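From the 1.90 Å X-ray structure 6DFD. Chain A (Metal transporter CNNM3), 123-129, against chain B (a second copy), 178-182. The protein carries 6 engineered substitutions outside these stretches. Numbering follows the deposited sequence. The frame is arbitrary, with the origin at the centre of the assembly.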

ATOM      1  N   ILE A 123      -5.281  -0.717   4.944  1.00 43.44           N
ATOM      2  CA  ILE A 123      -4.344  -1.558   5.678  1.00 47.24           C
ATOM      3  C   ILE A 123      -4.053  -0.971   7.053  1.00 49.47           C
ATOM      4  O   ILE A 123      -4.064   0.249   7.256  1.00 48.30           O
ATOM      5  CB  ILE A 123      -3.040  -1.747   4.870  1.00 48.72           C
ATOM      6  CG1 ILE A 123      -2.101  -2.710   5.597  1.00 54.76           C
ATOM      7  CG2 ILE A 123      -2.366  -0.412   4.627  1.00 46.22           C
ATOM      8  CD1 ILE A 123      -1.143  -3.414   4.678  1.00 57.37           C
ATOM      9  N   GLY A 124      -3.789  -1.870   8.004  1.00 53.52           N
ATOM     10  CA  GLY A 124      -3.360  -1.485   9.331  1.00 56.11           C
ATOM     11  C   GLY A 124      -4.530  -1.172  10.242  1.00 55.80           C
ATOM     12  O   GLY A 124      -5.701  -1.222   9.858  1.00 54.39           O
ATOM     13  N   LYS A 125      -4.191  -0.843  11.491  1.00 57.55           N
ATOM     14  CA  LYS A 125      -5.215  -0.546  12.489  1.00 62.50           C
ATOM     15  C   LYS A 125      -5.994   0.715  12.141  1.00 59.35           C
ATOM     16  O   LYS A 125      -7.151   0.858  12.551  1.00 58.88           O
ATOM     17  CB  LYS A 125      -4.584  -0.399  13.878  1.00 73.97           C
ATOM     18  CG  LYS A 125      -4.048  -1.697  14.474  1.00 85.57           C
ATOM     19  CD  LYS A 125      -2.557  -1.842  14.223  1.00 93.56           C
ATOM     20  CE  LYS A 125      -2.065  -3.270  14.394  1.00 96.81           C
ATOM     21  NZ  LYS A 125      -0.853  -3.525  13.564  1.00 94.39           N
ATOM     22  N   GLU A 126      -5.384   1.639  11.400  1.00 58.77           N
ATOM     23  CA  GLU A 126      -6.076   2.848  10.975  1.00 60.34           C
ATOM     24  C   GLU A 126      -6.795   2.674   9.647  1.00 55.53           C
ATOM     25  O   GLU A 126      -7.530   3.576   9.236  1.00 53.55           O
ATOM     26  CB  GLU A 126      -5.087   4.012  10.853  1.00 64.52           C
ATOM     27  CG  GLU A 126      -4.283   4.286  12.111  1.00 67.19           C
ATOM     28  CD  GLU A 126      -3.472   5.561  12.002  1.00 66.22           C
ATOM     29  OE1 GLU A 126      -4.011   6.569  11.492  1.00 65.47           O
ATOM     30  OE2 GLU A 126      -2.294   5.559  12.413  1.00 65.71           O
ATOM     31  N   GLY A 127      -6.591   1.552   8.965  1.00 53.40           N
ATOM     32  CA  GLY A 127      -7.197   1.344   7.670  1.00 51.98           C
ATOM     33  C   GLY A 127      -6.812   2.442   6.704  1.00 49.75           C
ATOM     34  O   GLY A 127      -7.667   2.996   6.006  1.00 48.40           O
ATOM     35  N   LEU A 128      -5.526   2.783   6.660  1.00 47.83           N
ATOM     36  CA  LEU A 128      -5.081   3.781   5.698  1.00 45.71           C
ATOM     37  C   LEU A 128      -5.294   3.247   4.291  1.00 43.40           C
ATOM     38  O   LEU A 128      -5.122   2.055   4.033  1.00 42.82           O
ATOM     39  CB  LEU A 128      -3.607   4.135   5.909  1.00 47.49           C
ATOM     40  CG  LEU A 128      -3.227   4.720   7.276  1.00 49.91           C
ATOM     41  CD1 LEU A 128      -1.757   5.093   7.289  1.00 51.59           C
ATOM     42  CD2 LEU A 128      -4.083   5.931   7.619  1.00 49.25           C
ATOM     43  N   LYS A 129      -5.665   4.135   3.377  1.00 42.42           N
ATOM     44  CA  LYS A 129      -6.024   3.761   2.018  1.00 43.58           C
ATOM     45  C   LYS A 129      -5.017   4.354   1.054  1.00 41.48           C
ATOM     46  O   LYS A 129      -4.708   5.549   1.130  1.00 42.23           O
ATOM     47  CB  LYS A 129      -7.430   4.249   1.658  1.00 50.58           C
ATOM     48  CG  LYS A 129      -8.536   3.243   1.918  1.00 61.43           C
ATOM     49  CD  LYS A 129      -9.855   3.931   2.273  1.00 71.15           C
ATOM     50  CE  LYS A 129     -10.274   4.985   1.251  1.00 77.86           C
ATOM     51  NZ  LYS A 129     -11.370   5.845   1.782  1.00 83.28           N
TER
ATOM     52  N   CYS B 178       0.812   4.973  19.212  1.00 84.76           N
ATOM     53  CA  CYS B 178       1.895   4.814  18.258  1.00 84.44           C
ATOM     54  C   CYS B 178       1.392   4.086  17.016  1.00 78.63           C
ATOM     55  O   CYS B 178       0.587   3.155  17.131  1.00 79.61           O
ATOM     56  CB  CYS B 178       3.066   4.032  18.863  1.00 94.72           C
ATOM     57  SG  CYS B 178       3.940   4.906  20.189  1.00105.46           S
ATOM     58  N   PRO B 179       1.841   4.473  15.824  1.00 73.48           N
ATOM     59  CA  PRO B 179       1.286   3.879  14.606  1.00 69.76           C
ATOM     60  C   PRO B 179       1.859   2.502  14.322  1.00 67.84           C
ATOM     61  O   PRO B 179       2.977   2.166  14.719  1.00 70.10           O
ATOM     62  CB  PRO B 179       1.702   4.875  13.518  1.00 67.26           C
ATOM     63  CG  PRO B 179       3.008   5.397  14.005  1.00 68.13           C
ATOM     64  CD  PRO B 179       2.902   5.450  15.517  1.00 71.28           C
ATOM     65  N   ASP B 180       1.066   1.702  13.615  1.00 63.49           N
ATOM     66  CA  ASP B 180       1.502   0.406  13.101  1.00 63.18           C
ATOM     67  C   ASP B 180       2.202   0.542  11.763  1.00 61.59           C
ATOM     68  O   ASP B 180       1.941  -0.223  10.827  1.00 63.68           O
ATOM     69  CB  ASP B 180       0.308  -0.533  12.990  1.00 69.03           C
ATOM     70  CG  ASP B 180      -0.722  -0.049  11.986  1.00 77.52           C
ATOM     71  OD1 ASP B 180      -0.832   1.179  11.787  1.00 81.34           O
ATOM     72  OD2 ASP B 180      -1.420  -0.899  11.399  1.00 80.64           O
ATOM     73  N   TYR B 181       3.085   1.525  11.633  1.00 61.02           N
ATOM     74  CA  TYR B 181       3.817   1.712  10.391  1.00 62.38           C
ATOM     75  C   TYR B 181       5.016   2.610  10.642  1.00 67.29           C
ATOM     76  O   TYR B 181       5.100   3.302  11.660  1.00 66.83           O
ATOM     77  CB  TYR B 181       2.929   2.310   9.293  1.00 60.51           C
ATOM     78  CG  TYR B 181       2.016   3.436   9.749  1.00 59.96           C
ATOM     79  CD1 TYR B 181       0.700   3.183  10.118  1.00 59.45           C
ATOM     80  CD2 TYR B 181       2.463   4.751   9.791  1.00 59.28           C
ATOM     81  CE1 TYR B 181      -0.144   4.208  10.527  1.00 58.00           C
ATOM     82  CE2 TYR B 181       1.628   5.783  10.201  1.00 58.45           C
ATOM     83  CZ  TYR B 181       0.324   5.505  10.566  1.00 56.77           C
ATOM     84  OH  TYR B 181      -0.512   6.527  10.972  1.00 53.99           O
ATOM     85  N   THR B 182       5.948   2.579   9.695  1.00 72.32           N
ATOM     86  CA  THR B 182       7.028   3.549   9.639  1.00 73.56           C
ATOM     87  C   THR B 182       7.046   4.156   8.245  1.00 69.63           C
ATOM     88  O   THR B 182       6.823   3.457   7.249  1.00 69.86           O
ATOM     89  CB  THR B 182       8.396   2.924   9.967  1.00 74.10           C
ATOM     90  OG1 THR B 182       8.839   2.121   8.869  1.00 74.56           O
ATOM     91  CG2 THR B 182       8.303   2.068  11.216  1.00 72.58           C
TER
HETATM   92  O   HOH W   1      -2.930   1.632   9.949  1.00 50.00           O

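This is a compact, largely polar contact in which a tight turn of chain A and the leucine that follows it receive the carboxylate of Asp B180 and the side chain of Tyr B181, with one small apolar contact beside the hydrogen bonds.

The chain A stretch is organised by a type I beta turn from Gly A124 to Gly A127, closed by the bond from Gly A127 N to Gly A124 O at 3.0 Å. Next to the turn, Ile A123 and Leu A128 pair through their backbones: Ile A123 N donates to Leu A128 O at 2.9 Å, and a weak bond runs from Leu A128 N to Ile A123 O at 3.0 Å. Both glycines have positive phi, a region that glycine enters more easily than other residues. The partner segment approaches as a loop leading into a strand, and the nearest CA atoms across the contact, those of Gly A124 and Asp B180, lie 6.4 Å apart. No backbone-to-backbone hydrogen bond links the two stretches, so side chains must bridge the gap.

Asp B180 does much of this work. Its CB points toward chain A, and Lys A125 N donates to Asp B180 OD2 at 2.8 Å, a good match between a backbone NH in the turn and a charged acceptor. The Lys A125 side chain leaves its backbone sideways, but its end comes nearer, and Lys A125 NZ forms a salt bridge with Asp B180 OD2 at 3.5 Å, long enough that its hydrogen bond is weak. The position of OD2 is less sure, because it sits too close to the CA of Gly A124 in the model. As modelled, an ideal CB on Gly A124 would point toward chain B and lie 2.5 Å from Asp B180 OD2, a clash; the positive phi by itself already favours glycine.

The other carboxylate oxygen is engaged through water 1. This water donates to Asp B180 OD1 at 2.8 Å and to Ile A123 O at 3.2 Å, and accepts from Glu A126 N at 2.9 Å. It thus satisfies two backbone groups of chain A while tying them to the aspartate, extending the carboxylate's reach beyond its direct bond.

Tyr B181 supplies both polar and apolar chemistry. Its hydroxyl donates to Glu A126 OE2 in a very short hydrogen bond, 2.5 Å from OH to OE2. Glutamate suits this place because its CB points toward chain B and its side chain is long enough to bring a negatively charged acceptor to the phenol; its other oxygen, OE1, is hydrogen-bonded elsewhere in the structure. OE2 lies at the edge of the ring, near its plane, leaving a face free for Leu A128. There the CD1 methyl makes a CH-pi contact, 4.1 Å from CD1 to the centroid of the Tyr B181 ring and 28° off the normal, with its closest approach 3.7 Å from Leu A128 CD1 to Tyr B181 CE1. A tyrosine can therefore pack against a buried leucine while its hydroxyl meets a carboxylate.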